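Local coordinates for protein putative aminomethyltransferase (Leptospirillum rubarum, PDB 3TTG) that probably acts as a folate-dependent aminomethyltransferase related to the T-protein of the glycine cleavage system, at residues T176-N181 with K228-F233. Sequence-based numbering, arbitrary orientation.
Sequences TSFQHN and KGIPLF
Gln179 starts its side chain with CG wedged between the backbone N and the carbonyl carbon (chi1 75°) and bends again at chi2, a folded course that lays the amide against the backbone of Lys228 and Gly229. Phe178 carries its CG anti to the backbone N (chi1 -156°), which brings CD2 and CE2 of the ring to Ile230 and Pro231. At the end of Gln179, NE2 donates to Lys228 O at 3.0 Å, meeting a lone pair in the carbonyl plane; the bond is bent, with 140° at the hydrogen, and the acceptor is tilted from the glutamine's amide plane. Gly229 O packs against the same amide, 3.1 Å from Gln179 CD, but the angle is too poor for it to take a bond from NE2. Gly229, the first residue past helix 218-227 to leave helical angles, has positive phi and completes a Schellman motif; a CB on it would point toward Gln179 and probably crowd NE2. The amide thus ties the loop between strands 170-173 and 187-193 to the end of that helix, within the aminomethyltransferase folate-binding domain. Replacing Gln179 by a leucine would probably leave Lys228 O without this donor and set an apolar branch against the carbonyls of the turn. Beyond the turn the contact is mostly apolar, though Gln179 OE1 lies 3.7 Å from Pro231 CD. The CB of Gln179 rests on the same Pro231 CD, while Phe178 CE2 touches Ile230 CG2 at 3.9 Å and Pro231 CD at 4.0 Å, both approached obliquely to the ring. Tyr77 meets the Phe178 ring edge-to-face, and Leu279 of strand 277-284 touches both Gln179 and Pro231. Lys228 NZ forms a salt bridge with the chain's terminal carboxylate at Val355.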
loop_
_atom_site.group_PDB
_atom_site.type_symbol
_atom_site.label_atom_id
_atom_site.label_comp_id
_atom_site.label_asym_id
_atom_site.label_seq_id
_atom_site.Cartn_x
_atom_site.Cartn_y
_atom_site.Cartn_z
ATOM N N THR A 176 -6.614 2.158 9.306
ATOM C CA THR A 176 -5.420 2.064 10.165
ATOM C C THR A 176 -4.889 0.604 10.175
ATOM O O THR A 176 -3.701 0.449 10.360
ATOM C CB THR A 176 -5.716 2.598 11.534
ATOM O OG1 THR A 176 -6.844 1.877 12.045
ATOM C CG2 THR A 176 -5.998 4.112 11.498
ATOM N N SER A 177 -5.711 -0.417 9.819
ATOM C CA SER A 177 -5.272 -1.821 9.743
ATOM C C SER A 177 -4.928 -2.203 8.331
ATOM O O SER A 177 -5.639 -1.842 7.379
ATOM C CB SER A 177 -6.324 -2.781 10.304
ATOM O OG SER A 177 -6.364 -2.526 11.693
ATOM N N PHE A 178 -3.808 -2.917 8.166
ATOM C CA PHE A 178 -3.393 -3.288 6.839
ATOM C C PHE A 178 -2.919 -4.730 6.803
ATOM O O PHE A 178 -3.749 -5.618 7.039
ATOM C CB PHE A 178 -2.382 -2.235 6.280
ATOM C CG PHE A 178 -2.344 -2.199 4.772
ATOM C CD1 PHE A 178 -3.525 -2.053 4.027
ATOM C CD2 PHE A 178 -1.157 -2.422 4.077
ATOM C CE1 PHE A 178 -3.495 -1.998 2.637
ATOM C CE2 PHE A 178 -1.137 -2.380 2.665
ATOM C CZ PHE A 178 -2.319 -2.189 1.961
ATOM N N GLN A 179 -1.668 -5.014 6.469
ATOM C CA GLN A 179 -1.224 -6.400 6.307
ATOM C C GLN A 179 -1.411 -7.183 7.624
ATOM O O GLN A 179 -1.097 -6.701 8.716
ATOM C CB GLN A 179 0.215 -6.490 5.772
ATOM C CG GLN A 179 1.300 -6.168 6.816
ATOM C CD GLN A 179 1.348 -4.742 7.235
ATOM O OE1 GLN A 179 0.827 -3.839 6.574
ATOM N NE2 GLN A 179 2.088 -4.474 8.260
ATOM N N HIS A 180 -1.954 -8.374 7.489
ATOM C CA HIS A 180 -2.277 -9.313 8.578
ATOM C C HIS A 180 -3.131 -8.649 9.664
ATOM O O HIS A 180 -3.081 -9.085 10.815
ATOM C CB HIS A 180 -0.984 -9.917 9.211
ATOM C CG HIS A 180 -0.008 -10.580 8.297
ATOM N ND1 HIS A 180 -0.365 -11.637 7.483
ATOM C CD2 HIS A 180 1.322 -10.347 8.151
ATOM C CE1 HIS A 180 0.741 -11.984 6.855
ATOM N NE2 HIS A 180 1.788 -11.281 7.279
ATOM N N ASN A 181 -3.977 -7.657 9.286
ATOM C CA ASN A 181 -4.784 -6.811 10.129
ATOM C C ASN A 181 -4.007 -6.112 11.182
ATOM O O ASN A 181 -4.544 -5.832 12.242
ATOM C CB ASN A 181 -5.885 -7.598 10.804
ATOM C CG ASN A 181 -6.867 -8.102 9.840
ATOM O OD1 ASN A 181 -7.717 -7.331 9.382
ATOM N ND2 ASN A 181 -6.709 -9.361 9.453
ATOM N N LYS A 228 6.770 -0.040 9.182
ATOM C CA LYS A 228 5.352 -0.390 9.459
ATOM C C LYS A 228 4.924 -1.744 8.832
ATOM O O LYS A 228 3.824 -2.216 9.122
ATOM C CB LYS A 228 4.396 0.704 8.984
ATOM C CG LYS A 228 4.688 2.068 9.623
ATOM C CD LYS A 228 4.735 2.112 11.147
ATOM C CE LYS A 228 3.472 1.698 11.829
ATOM N NZ LYS A 228 3.638 1.725 13.309
ATOM N N GLY A 229 5.815 -2.391 8.088
ATOM C CA GLY A 229 5.570 -3.698 7.461
ATOM C C GLY A 229 4.673 -3.683 6.248
ATOM O O GLY A 229 4.167 -4.736 5.833
ATOM N N ILE A 230 4.504 -2.497 5.627
ATOM C CA ILE A 230 3.520 -2.292 4.561
ATOM C C ILE A 230 4.000 -2.839 3.220
ATOM O O ILE A 230 4.968 -2.313 2.643
ATOM C CB ILE A 230 3.108 -0.787 4.437
ATOM C CG1 ILE A 230 2.317 -0.361 5.680
ATOM C CG2 ILE A 230 2.259 -0.504 3.198
ATOM C CD1 ILE A 230 2.335 1.150 5.919
ATOM N N PRO A 231 3.285 -3.853 2.674
ATOM C CA PRO A 231 3.651 -4.369 1.337
ATOM C C PRO A 231 3.173 -3.405 0.250
ATOM O O PRO A 231 2.185 -2.728 0.454
ATOM C CB PRO A 231 2.935 -5.705 1.246
ATOM C CG PRO A 231 1.886 -5.686 2.279
ATOM C CD PRO A 231 2.124 -4.566 3.235
ATOM N N LEU A 232 3.934 -3.253 -0.807
ATOM C CA LEU A 232 3.646 -2.295 -1.877
ATOM C C LEU A 232 3.654 -2.977 -3.258
ATOM O O LEU A 232 4.357 -3.953 -3.489
ATOM C CB LEU A 232 4.720 -1.176 -1.893
ATOM C CG LEU A 232 4.847 -0.263 -0.631
ATOM C CD1 LEU A 232 6.103 0.596 -0.724
ATOM C CD2 LEU A 232 3.649 0.575 -0.455
ATOM N N PHE A 233 2.907 -2.404 -4.187
ATOM C CA PHE A 233 3.010 -2.743 -5.603
ATOM C C PHE A 233 4.241 -1.969 -6.107
ATOM O O PHE A 233 4.402 -0.816 -5.700
ATOM C CB PHE A 233 1.721 -2.322 -6.347
ATOM C CG PHE A 233 1.785 -2.429 -7.847
ATOM C CD1 PHE A 233 1.157 -3.468 -8.514
ATOM C CD2 PHE A 233 2.443 -1.459 -8.600
ATOM C CE1 PHE A 233 1.213 -3.547 -9.902
ATOM C CE2 PHE A 233 2.548 -1.577 -9.984
ATOM C CZ PHE A 233 1.903 -2.590 -10.627
#